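Long-range contacts in ebony (Drosophila melanogaster, PDB 6DYN), which probably joins beta-alanine to amines such as dopamine and histamine, this chain being its C-terminal, acetyltransferase-like domain, captured with histamine bound: residues A[24-29]-A[39-44]; A[161-166]-A[207-212]. All coordinates share one frame; numbering follows the deposited sequence.

Contact 1: A[24-29]-A[39-44]. With HSM (histamine), chain B.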
ATOM      1  N   SER A  24      -1.455   8.889  -7.430  1.00 36.35           N
ATOM      2  CA  SER A  24      -0.228   8.453  -6.778  1.00 41.99           C
ATOM      3  C   SER A  24       0.386   7.222  -7.433  1.00 42.53           C
ATOM      4  O   SER A  24       1.597   7.003  -7.302  1.00 44.71           O
ATOM      5  CB  SER A  24      -0.496   8.174  -5.295  1.00 39.09           C
ATOM      6  OG  SER A  24       0.513   7.362  -4.741  1.00 48.76           O
ATOM      7  N   PHE A  25      -0.403   6.421  -8.136  1.00 42.95           N
ATOM      8  CA  PHE A  25       0.102   5.173  -8.695  1.00 44.69           C
ATOM      9  C   PHE A  25       0.211   5.180 -10.208  1.00 44.78           C
ATOM     10  O   PHE A  25       1.208   4.690 -10.742  1.00 43.20           O
ATOM     11  CB  PHE A  25      -0.782   4.004  -8.256  1.00 42.22           C
ATOM     12  CG  PHE A  25      -0.485   3.512  -6.868  1.00 45.80           C
ATOM     13  CD1 PHE A  25      -0.873   4.249  -5.758  1.00 44.19           C
ATOM     14  CD2 PHE A  25       0.183   2.305  -6.670  1.00 54.20           C
ATOM     15  CE1 PHE A  25      -0.600   3.807  -4.468  1.00 44.75           C
ATOM     16  CE2 PHE A  25       0.457   1.849  -5.384  1.00 55.31           C
ATOM     17  CZ  PHE A  25       0.064   2.604  -4.276  1.00 50.13           C
ATOM     18  N   TYR A  26      -0.777   5.726 -10.918  1.00 45.06           N
ATOM     19  CA  TYR A  26      -0.790   5.614 -12.373  1.00 48.74           C
ATOM     20  C   TYR A  26       0.418   6.320 -12.972  1.00 49.18           C
ATOM     21  O   TYR A  26       0.622   7.516 -12.742  1.00 48.04           O
ATOM     22  CB  TYR A  26      -2.078   6.197 -12.950  1.00 49.57           C
ATOM     23  CG  TYR A  26      -2.032   6.305 -14.457  1.00 54.33           C
ATOM     24  CD1 TYR A  26      -2.259   5.190 -15.259  1.00 53.42           C
ATOM     25  CD2 TYR A  26      -1.726   7.512 -15.080  1.00 52.31           C
ATOM     26  CE1 TYR A  26      -2.203   5.278 -16.642  1.00 48.51           C
ATOM     27  CE2 TYR A  26      -1.662   7.608 -16.463  1.00 55.24           C
ATOM     28  CZ  TYR A  26      -1.902   6.486 -17.238  1.00 55.91           C
ATOM     29  OH  TYR A  26      -1.844   6.576 -18.615  1.00 61.88           O
ATOM     30  N   ASN A  27       1.210   5.576 -13.744  1.00 48.77           N
ATOM     31  CA  ASN A  27       2.431   6.041 -14.401  1.00 52.41           C
ATOM     32  C   ASN A  27       3.521   6.442 -13.417  1.00 50.75           C
ATOM     33  O   ASN A  27       4.525   7.041 -13.821  1.00 55.30           O
ATOM     34  CB  ASN A  27       2.160   7.206 -15.365  1.00 52.10           C
ATOM     35  CG  ASN A  27       2.057   6.751 -16.804  1.00 55.87           C
ATOM     36  OD1 ASN A  27       1.400   5.752 -17.103  1.00 55.91           O
ATOM     37  ND2 ASN A  27       2.717   7.473 -17.704  1.00 60.23           N
ATOM     38  N   LYS A  28       3.343   6.145 -12.131  1.00 46.44           N
ATOM     39  CA  LYS A  28       4.382   6.346 -11.134  1.00 47.23           C
ATOM     40  C   LYS A  28       4.840   5.050 -10.491  1.00 39.99           C
ATOM     41  O   LYS A  28       6.028   4.911 -10.202  1.00 42.48           O
ATOM     42  CB  LYS A  28       3.901   7.306 -10.040  1.00 42.80           C
ATOM     43  CG  LYS A  28       3.726   8.748 -10.507  1.00 49.57           C
ATOM     44  CD  LYS A  28       2.254   9.107 -10.535  1.00 53.45           C
ATOM     45  CE  LYS A  28       1.871  10.047 -11.685  1.00 55.11           C
ATOM     46  NZ  LYS A  28       0.368  10.084 -11.848  1.00 45.05           N
ATOM     47  N   ALA A  29       3.929   4.091 -10.315  1.00 35.39           N
ATOM     48  CA  ALA A  29       4.216   2.867  -9.579  1.00 39.81           C
ATOM     49  C   ALA A  29       5.370   2.085 -10.205  1.00 36.04           C
ATOM     50  O   ALA A  29       5.459   1.918 -11.429  1.00 27.72           O
ATOM     51  CB  ALA A  29       2.955   2.007  -9.507  1.00 41.59           C
ATOM     52  N   VAL A  39      -1.704  -0.290 -18.882  1.00 50.59           N
ATOM     53  CA  VAL A  39      -2.043   0.062 -17.510  1.00 56.77           C
ATOM     54  C   VAL A  39      -2.960   1.271 -17.580  1.00 48.01           C
ATOM     55  O   VAL A  39      -2.509   2.376 -17.895  1.00 56.61           O
ATOM     56  CB  VAL A  39      -0.805   0.373 -16.663  1.00 56.56           C
ATOM     57  CG1 VAL A  39      -1.148   0.199 -15.187  1.00 56.75           C
ATOM     58  CG2 VAL A  39       0.392  -0.485 -17.089  1.00 55.18           C
ATOM     59  N   LEU A  40      -4.239   1.074 -17.280  1.00 45.15           N
ATOM     60  CA  LEU A  40      -5.221   2.146 -17.372  1.00 46.84           C
ATOM     61  C   LEU A  40      -5.534   2.696 -15.988  1.00 42.25           C
ATOM     62  O   LEU A  40      -5.532   1.958 -15.002  1.00 41.36           O
ATOM     63  CB  LEU A  40      -6.505   1.649 -18.038  1.00 43.51           C
ATOM     64  CG  LEU A  40      -6.588   1.690 -19.566  1.00 39.81           C
ATOM     65  CD1 LEU A  40      -5.314   1.195 -20.221  1.00 48.13           C
ATOM     66  CD2 LEU A  40      -7.772   0.856 -20.016  1.00 48.41           C
ATOM     67  N   ARG A  41      -5.797   4.010 -15.924  1.00 44.93           N
ATOM     68  CA  ARG A  41      -6.166   4.627 -14.651  1.00 43.44           C
ATOM     69  C   ARG A  41      -7.343   3.906 -14.015  1.00 38.49           C
ATOM     70  O   ARG A  41      -7.365   3.689 -12.800  1.00 37.52           O
ATOM     71  CB  ARG A  41      -6.502   6.109 -14.840  1.00 48.88           C
ATOM     72  CG  ARG A  41      -5.488   6.898 -15.640  1.00 50.71           C
ATOM     73  CD  ARG A  41      -5.865   8.358 -15.718  1.00 48.65           C
ATOM     74  NE  ARG A  41      -5.284   9.114 -14.618  1.00 63.00           N
ATOM     75  CZ  ARG A  41      -4.311  10.008 -14.757  1.00 63.10           C
ATOM     76  NH1 ARG A  41      -3.819  10.261 -15.967  1.00 60.65           N
ATOM     77  NH2 ARG A  41      -3.834  10.649 -13.688  1.00 59.43           N
ATOM     78  N   THR A  42      -8.326   3.505 -14.828  1.00 40.01           N
ATOM     79  CA  THR A  42      -9.509   2.826 -14.304  1.00 38.28           C
ATOM     80  C   THR A  42      -9.195   1.445 -13.740  1.00 34.12           C
ATOM     81  O   THR A  42     -10.001   0.910 -12.974  1.00 33.49           O
ATOM     82  CB  THR A  42     -10.600   2.723 -15.391  1.00 40.45           C
ATOM     83  OG1 THR A  42     -10.107   1.975 -16.515  1.00 34.25           O
ATOM     84  CG2 THR A  42     -11.043   4.124 -15.863  1.00 30.80           C
ATOM     85  N   ASP A  43      -8.055   0.843 -14.100  1.00 35.43           N
ATOM     86  CA  ASP A  43      -7.687  -0.424 -13.470  1.00 38.47           C
ATOM     87  C   ASP A  43      -7.537  -0.248 -11.964  1.00 33.44           C
ATOM     88  O   ASP A  43      -7.958  -1.111 -11.184  1.00 34.80           O
ATOM     89  CB  ASP A  43      -6.391  -0.980 -14.073  1.00 40.18           C
ATOM     90  CG  ASP A  43      -6.502  -1.250 -15.573  1.00 43.81           C
ATOM     91  OD1 ASP A  43      -7.568  -1.715 -16.017  1.00 40.05           O
ATOM     92  OD2 ASP A  43      -5.525  -0.988 -16.309  1.00 46.47           O
ATOM     93  N   TYR A  44      -6.958   0.873 -11.534  1.00 36.10           N
ATOM     94  CA  TYR A  44      -6.841   1.133 -10.101  1.00 35.85           C
ATOM     95  C   TYR A  44      -8.192   1.492  -9.490  1.00 34.97           C
ATOM     96  O   TYR A  44      -8.565   0.965  -8.436  1.00 34.85           O
ATOM     97  CB  TYR A  44      -5.831   2.244  -9.845  1.00 31.23           C
ATOM     98  CG  TYR A  44      -4.406   1.960 -10.273  1.00 39.14           C
ATOM     99  CD1 TYR A  44      -3.572   1.131  -9.523  1.00 36.52           C
ATOM    100  CD2 TYR A  44      -3.886   2.546 -11.419  1.00 41.33           C
ATOM    101  CE1 TYR A  44      -2.262   0.900  -9.910  1.00 36.66           C
ATOM    102  CE2 TYR A  44      -2.579   2.321 -11.817  1.00 45.46           C
ATOM    103  CZ  TYR A  44      -1.771   1.499 -11.064  1.00 42.12           C
ATOM    104  OH  TYR A  44      -0.474   1.297 -11.478  1.00 37.91           O
TER
HETATM  105  N   HSM B 901       2.131  -2.130  -1.225  1.00 40.15           N
HETATM  106  CA  HSM B 901       2.536  -2.857  -2.420  1.00 33.60           C
HETATM  107  CB  HSM B 901       3.131  -1.879  -3.446  1.00 42.38           C
HETATM  108  CG  HSM B 901       2.232  -1.801  -4.688  1.00 54.59           C
HETATM  109  ND1 HSM B 901       0.915  -1.900  -4.701  1.00 53.62           N
HETATM  110  CD2 HSM B 901       2.646  -1.606  -5.981  1.00 53.30           C
HETATM  111  CE1 HSM B 901       0.497  -1.778  -5.975  1.00 53.06           C
HETATM  112  NE2 HSM B 901       1.579  -1.592  -6.756  1.00 54.19           N
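Beside the histamine pocket of this GNAT-like domain, the end of helix 14-25 packs on the start of helix 41-58: Tyr26 meets Arg41, Phe25 meets Tyr44, and Phe25 also touches the ligand. Tyr26 is the first residue to leave the helix, and its CG lies anti to the backbone N (chi1 171°), which carries the ring across to the second segment. There Arg41 CG sits over the ring centre, a CH-pi contact 3.6 Å from the Tyr26 centroid. The bend of the arginine chain at chi3 (90°) carries its guanidinium out past the CD2-CE2 side of the ring, where Tyr26 CD2 lies over the centre of one guanidinium face, with Arg41 NH1 3.5 Å from Tyr26 CE2 and the two planes 34° apart. At the ring edge, in its plane, Val39 O lies 3.2 Å from Tyr26 CE1. Deeper in, Phe25 CB rests over one face of the Tyr44 ring, 4.0 Å from its centroid, in a second CH-pi contact; the two rings themselves meet obliquely. The Tyr44 side chain also touches Leu93 and Val22, and its OH makes a weak hydrogen bond to Glu32, which also binds histamine. Lys28 NZ doubles back to Tyr26 O (2.7 Å) and also bonds Ala23 O, tying the turn to the helix end. The Phe25 ring reaches the ligand, its CE2 3.7 Å from histamine CE1.

Contact 2: A[161-166]-A[207-212]. With CA (calcium ion), chain C; HSM (histamine), chain B.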
ATOM      1  N   THR A 161       3.881  -5.045   5.242  1.00 19.56           N
ATOM      2  CA  THR A 161       3.739  -4.352   3.969  1.00 21.40           C
ATOM      3  C   THR A 161       4.874  -4.765   3.046  1.00 22.16           C
ATOM      4  O   THR A 161       5.962  -5.133   3.505  1.00 25.03           O
ATOM      5  CB  THR A 161       3.720  -2.815   4.149  1.00 25.64           C
ATOM      6  OG1 THR A 161       3.408  -2.182   2.901  1.00 26.60           O
ATOM      7  CG2 THR A 161       5.065  -2.298   4.622  1.00 23.15           C
ATOM      8  N   THR A 162       4.603  -4.731   1.740  1.00 19.01           N
ATOM      9  CA  THR A 162       5.644  -4.883   0.733  1.00 21.33           C
ATOM     10  C   THR A 162       5.922  -3.510   0.135  1.00 22.41           C
ATOM     11  O   THR A 162       5.039  -2.907  -0.474  1.00 22.50           O
ATOM     12  CB  THR A 162       5.244  -5.886  -0.351  1.00 18.57           C
ATOM     13  OG1 THR A 162       4.946  -7.127   0.276  1.00 14.93           O
ATOM     14  CG2 THR A 162       6.401  -6.154  -1.294  1.00 16.26           C
ATOM     15  N   ASN A 163       7.137  -3.018   0.317  1.00 20.86           N
ATOM     16  CA  ASN A 163       7.514  -1.692  -0.145  1.00 20.11           C
ATOM     17  C   ASN A 163       8.263  -1.819  -1.464  1.00 19.70           C
ATOM     18  O   ASN A 163       9.260  -2.545  -1.549  1.00 16.33           O
ATOM     19  CB  ASN A 163       8.338  -0.979   0.921  1.00 17.16           C
ATOM     20  CG  ASN A 163       7.449  -0.443   2.036  1.00 21.46           C
ATOM     21  OD1 ASN A 163       6.458   0.213   1.765  1.00 24.51           O
ATOM     22  ND2 ASN A 163       7.755  -0.786   3.274  1.00 19.14           N
ATOM     23  N   THR A 164       7.759  -1.129  -2.497  1.00 17.94           N
ATOM     24  CA  THR A 164       8.240  -1.316  -3.860  1.00 21.54           C
ATOM     25  C   THR A 164       8.917  -0.083  -4.442  1.00 22.25           C
ATOM     26  O   THR A 164       9.360  -0.118  -5.595  1.00 20.07           O
ATOM     27  CB  THR A 164       7.080  -1.736  -4.774  1.00 22.37           C
ATOM     28  OG1 THR A 164       6.011  -0.815  -4.612  1.00 23.55           O
ATOM     29  CG2 THR A 164       6.583  -3.153  -4.413  1.00 19.69           C
ATOM     30  N   SER A 165       9.010   1.001  -3.693  1.00 22.72           N
ATOM     31  CA  SER A 165       9.765   2.138  -4.180  1.00 23.17           C
ATOM     32  C   SER A 165      10.891   2.450  -3.209  1.00 22.14           C
ATOM     33  O   SER A 165      10.806   2.122  -2.019  1.00 19.08           O
ATOM     34  CB  SER A 165       8.881   3.376  -4.353  1.00 20.84           C
ATOM     35  OG  SER A 165       8.578   3.951  -3.095  1.00 23.51           O
ATOM     36  N   PRO A 166      11.959   3.082  -3.685  1.00 22.13           N
ATOM     37  CA  PRO A 166      13.069   3.395  -2.777  1.00 21.40           C
ATOM     38  C   PRO A 166      12.654   4.250  -1.584  1.00 21.57           C
ATOM     39  O   PRO A 166      13.107   3.984  -0.464  1.00 19.37           O
ATOM     40  CB  PRO A 166      14.061   4.111  -3.700  1.00 27.73           C
ATOM     41  CG  PRO A 166      13.764   3.572  -5.049  1.00 23.90           C
ATOM     42  CD  PRO A 166      12.276   3.408  -5.085  1.00 21.89           C
ATOM     43  N   ILE A 207      10.567  -5.262  -1.161  1.00 21.03           N
ATOM     44  CA  ILE A 207      11.023  -5.600   0.179  1.00 19.99           C
ATOM     45  C   ILE A 207       9.800  -5.798   1.052  1.00 19.37           C
ATOM     46  O   ILE A 207       8.947  -4.902   1.153  1.00 16.03           O
ATOM     47  CB  ILE A 207      11.964  -4.534   0.755  1.00 16.85           C
ATOM     48  CG1 ILE A 207      13.172  -4.367  -0.201  1.00 22.07           C
ATOM     49  CG2 ILE A 207      12.396  -4.931   2.141  1.00 17.69           C
ATOM     50  CD1 ILE A 207      14.056  -3.199   0.119  1.00 24.91           C
ATOM     51  N   VAL A 208       9.708  -6.980   1.645  1.00 15.75           N
ATOM     52  CA  VAL A 208       8.630  -7.330   2.556  1.00 21.54           C
ATOM     53  C   VAL A 208       9.061  -6.885   3.937  1.00 17.90           C
ATOM     54  O   VAL A 208      10.069  -7.372   4.461  1.00 18.82           O
ATOM     55  CB  VAL A 208       8.340  -8.839   2.540  1.00 20.98           C
ATOM     56  CG1 VAL A 208       7.256  -9.164   3.555  1.00 19.28           C
ATOM     57  CG2 VAL A 208       7.918  -9.280   1.172  1.00 19.18           C
ATOM     58  N   HIS A 209       8.294  -5.974   4.521  1.00 18.94           N
ATOM     59  CA  HIS A 209       8.628  -5.331   5.784  1.00 20.14           C
ATOM     60  C   HIS A 209       7.617  -5.722   6.850  1.00 17.75           C
ATOM     61  O   HIS A 209       6.431  -5.886   6.561  1.00 19.23           O
ATOM     62  CB  HIS A 209       8.639  -3.806   5.635  1.00 19.20           C
ATOM     63  CG  HIS A 209       9.917  -3.257   5.082  1.00 19.45           C
ATOM     64  ND1 HIS A 209       9.972  -2.550   3.899  1.00 19.71           N
ATOM     65  CD2 HIS A 209      11.185  -3.292   5.558  1.00 20.95           C
ATOM     66  CE1 HIS A 209      11.222  -2.185   3.662  1.00 18.86           C
ATOM     67  NE2 HIS A 209      11.979  -2.627   4.652  1.00 19.08           N
ATOM     68  N   TRP A 210       8.093  -5.810   8.094  1.00 19.74           N
ATOM     69  CA  TRP A 210       7.290  -6.235   9.239  1.00 18.92           C
ATOM     70  C   TRP A 210       7.759  -5.486  10.482  1.00 20.97           C
ATOM     71  O   TRP A 210       8.954  -5.465  10.783  1.00 18.24           O
ATOM     72  CB  TRP A 210       7.430  -7.754   9.440  1.00 19.77           C
ATOM     73  CG  TRP A 210       6.925  -8.326  10.758  1.00 21.89           C
ATOM     74  CD1 TRP A 210       7.685  -8.851  11.768  1.00 22.64           C
ATOM     75  CD2 TRP A 210       5.551  -8.459  11.184  1.00 22.51           C
ATOM     76  NE1 TRP A 210       6.871  -9.304  12.789  1.00 26.55           N
ATOM     77  CE2 TRP A 210       5.563  -9.066  12.461  1.00 21.97           C
ATOM     78  CE3 TRP A 210       4.324  -8.108  10.618  1.00 20.35           C
ATOM     79  CZ2 TRP A 210       4.396  -9.334  13.170  1.00 22.18           C
ATOM     80  CZ3 TRP A 210       3.166  -8.391  11.317  1.00 20.83           C
ATOM     81  CH2 TRP A 210       3.210  -8.996  12.580  1.00 20.90           C
ATOM     82  N   LYS A 211       6.831  -4.895  11.219  1.00 20.66           N
ATOM     83  CA  LYS A 211       7.170  -4.187  12.451  1.00 24.88           C
ATOM     84  C   LYS A 211       6.187  -4.590  13.536  1.00 22.01           C
ATOM     85  O   LYS A 211       4.999  -4.278  13.439  1.00 23.15           O
ATOM     86  CB  LYS A 211       7.142  -2.671  12.233  1.00 22.31           C
ATOM     87  CG  LYS A 211       7.608  -1.810  13.420  1.00 23.76           C
ATOM     88  CD  LYS A 211       7.395  -0.332  13.062  1.00 25.35           C
ATOM     89  CE  LYS A 211       7.921   0.619  14.119  1.00 35.29           C
ATOM     90  NZ  LYS A 211       8.290  -0.127  15.347  1.00 37.13           N
ATOM     91  N   GLU A 212       6.675  -5.261  14.568  1.00 19.03           N
ATOM     92  CA  GLU A 212       5.832  -5.546  15.721  1.00 29.12           C
ATOM     93  C   GLU A 212       5.541  -4.268  16.504  1.00 29.33           C
ATOM     94  O   GLU A 212       6.403  -3.394  16.630  1.00 24.88           O
ATOM     95  CB  GLU A 212       6.512  -6.578  16.619  1.00 28.93           C
ATOM     96  CG  GLU A 212       6.707  -7.901  15.911  1.00 34.84           C
ATOM     97  CD  GLU A 212       7.355  -8.937  16.793  1.00 44.72           C
ATOM     98  OE1 GLU A 212       7.201  -8.842  18.030  1.00 48.90           O
ATOM     99  OE2 GLU A 212       8.019  -9.846  16.246  1.00 52.91           O
TER
HETATM  100 CA    CA C 902       4.317   0.866   2.691  1.00 56.58          CA
HETATM  101  N   HSM B 901       2.131  -2.130  -1.225  1.00 40.15           N
HETATM  102  CA  HSM B 901       2.536  -2.857  -2.420  1.00 33.60           C
HETATM  103  CB  HSM B 901       3.131  -1.879  -3.446  1.00 42.38           C
HETATM  104  CG  HSM B 901       2.232  -1.801  -4.688  1.00 54.59           C
HETATM  105  ND1 HSM B 901       0.915  -1.900  -4.701  1.00 53.62           N
HETATM  106  CD2 HSM B 901       2.646  -1.606  -5.981  1.00 53.30           C
HETATM  107  CE1 HSM B 901       0.497  -1.778  -5.975  1.00 53.06           C
HETATM  108  NE2 HSM B 901       1.579  -1.592  -6.756  1.00 54.19           N
HETATM  109  O   HOH W   1       3.727   0.024   0.104  1.00 39.06           O
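Neighbouring antiparallel strands 158-163 and 205-212 of the central mixed sheet pair Thr161 with His209, Thr162 with Val208 and Asn163 with Ile207 beside the calcium and the amine end of histamine. The outer two are hydrogen-bonded pairs, each closed by two bonds; the two shorter ones, His209 N to Thr161 O and Asn163 N to Ile207 O, are both 2.7 Å. Between them, Thr162 and Val208 form a non-hydrogen-bonded pair whose side chains turn to helix 93-111, where Thr162 OG1 bonds Glu104. On the other face the Asn163 amide is held at both ends. Its ND2 gives a nearly straight bond (171°) of 2.9 Å to His209 ND1, in the amide plane but 32° out of the imidazole plane, while its OD1 binds calcium at 2.4 Å. Ile207 CG2 lies over one face of the His209 ring, and Ala172 of helix 166-174 touches both Asn163 and His209. Replacing His209 by an alanine would probably leave Asn163 ND2 without this acceptor and its amide freer to turn, fixing OD1 less firmly on the metal. Water 1, 2.8 Å from calcium, accepts from the histamine amine and donates to Thr162 O, which also takes a weak direct bond of 3.1 Å from histamine N. The strand order 1-2-3-4-5-7-6, with strand 205-212 inserted between 158-163 and 178-184, is typical of the GNAT fold.

In the fold
Contacts 1 and 2 close one after the other along the chain, on opposite sides of its centre. Their own centres lie 20 Å apart and their nearest atoms about 6 Å apart, without touching, yet both reach the same histamine. Residues 24-29 supply Phe25 beside the imidazole, whereas 161-166 supply the backbone carbonyl that meets the amine and the asparagine that binds calcium; the Phe25 side chain is about 8 Å from that ion. Glu32, in the loop between the two segments of contact 1, hydrogen-bonds the ligand as well. Ser165 of contact 2 touches Asp30 of that loop, so the loop that follows Ala29 touches the turn that follows strand 158-163.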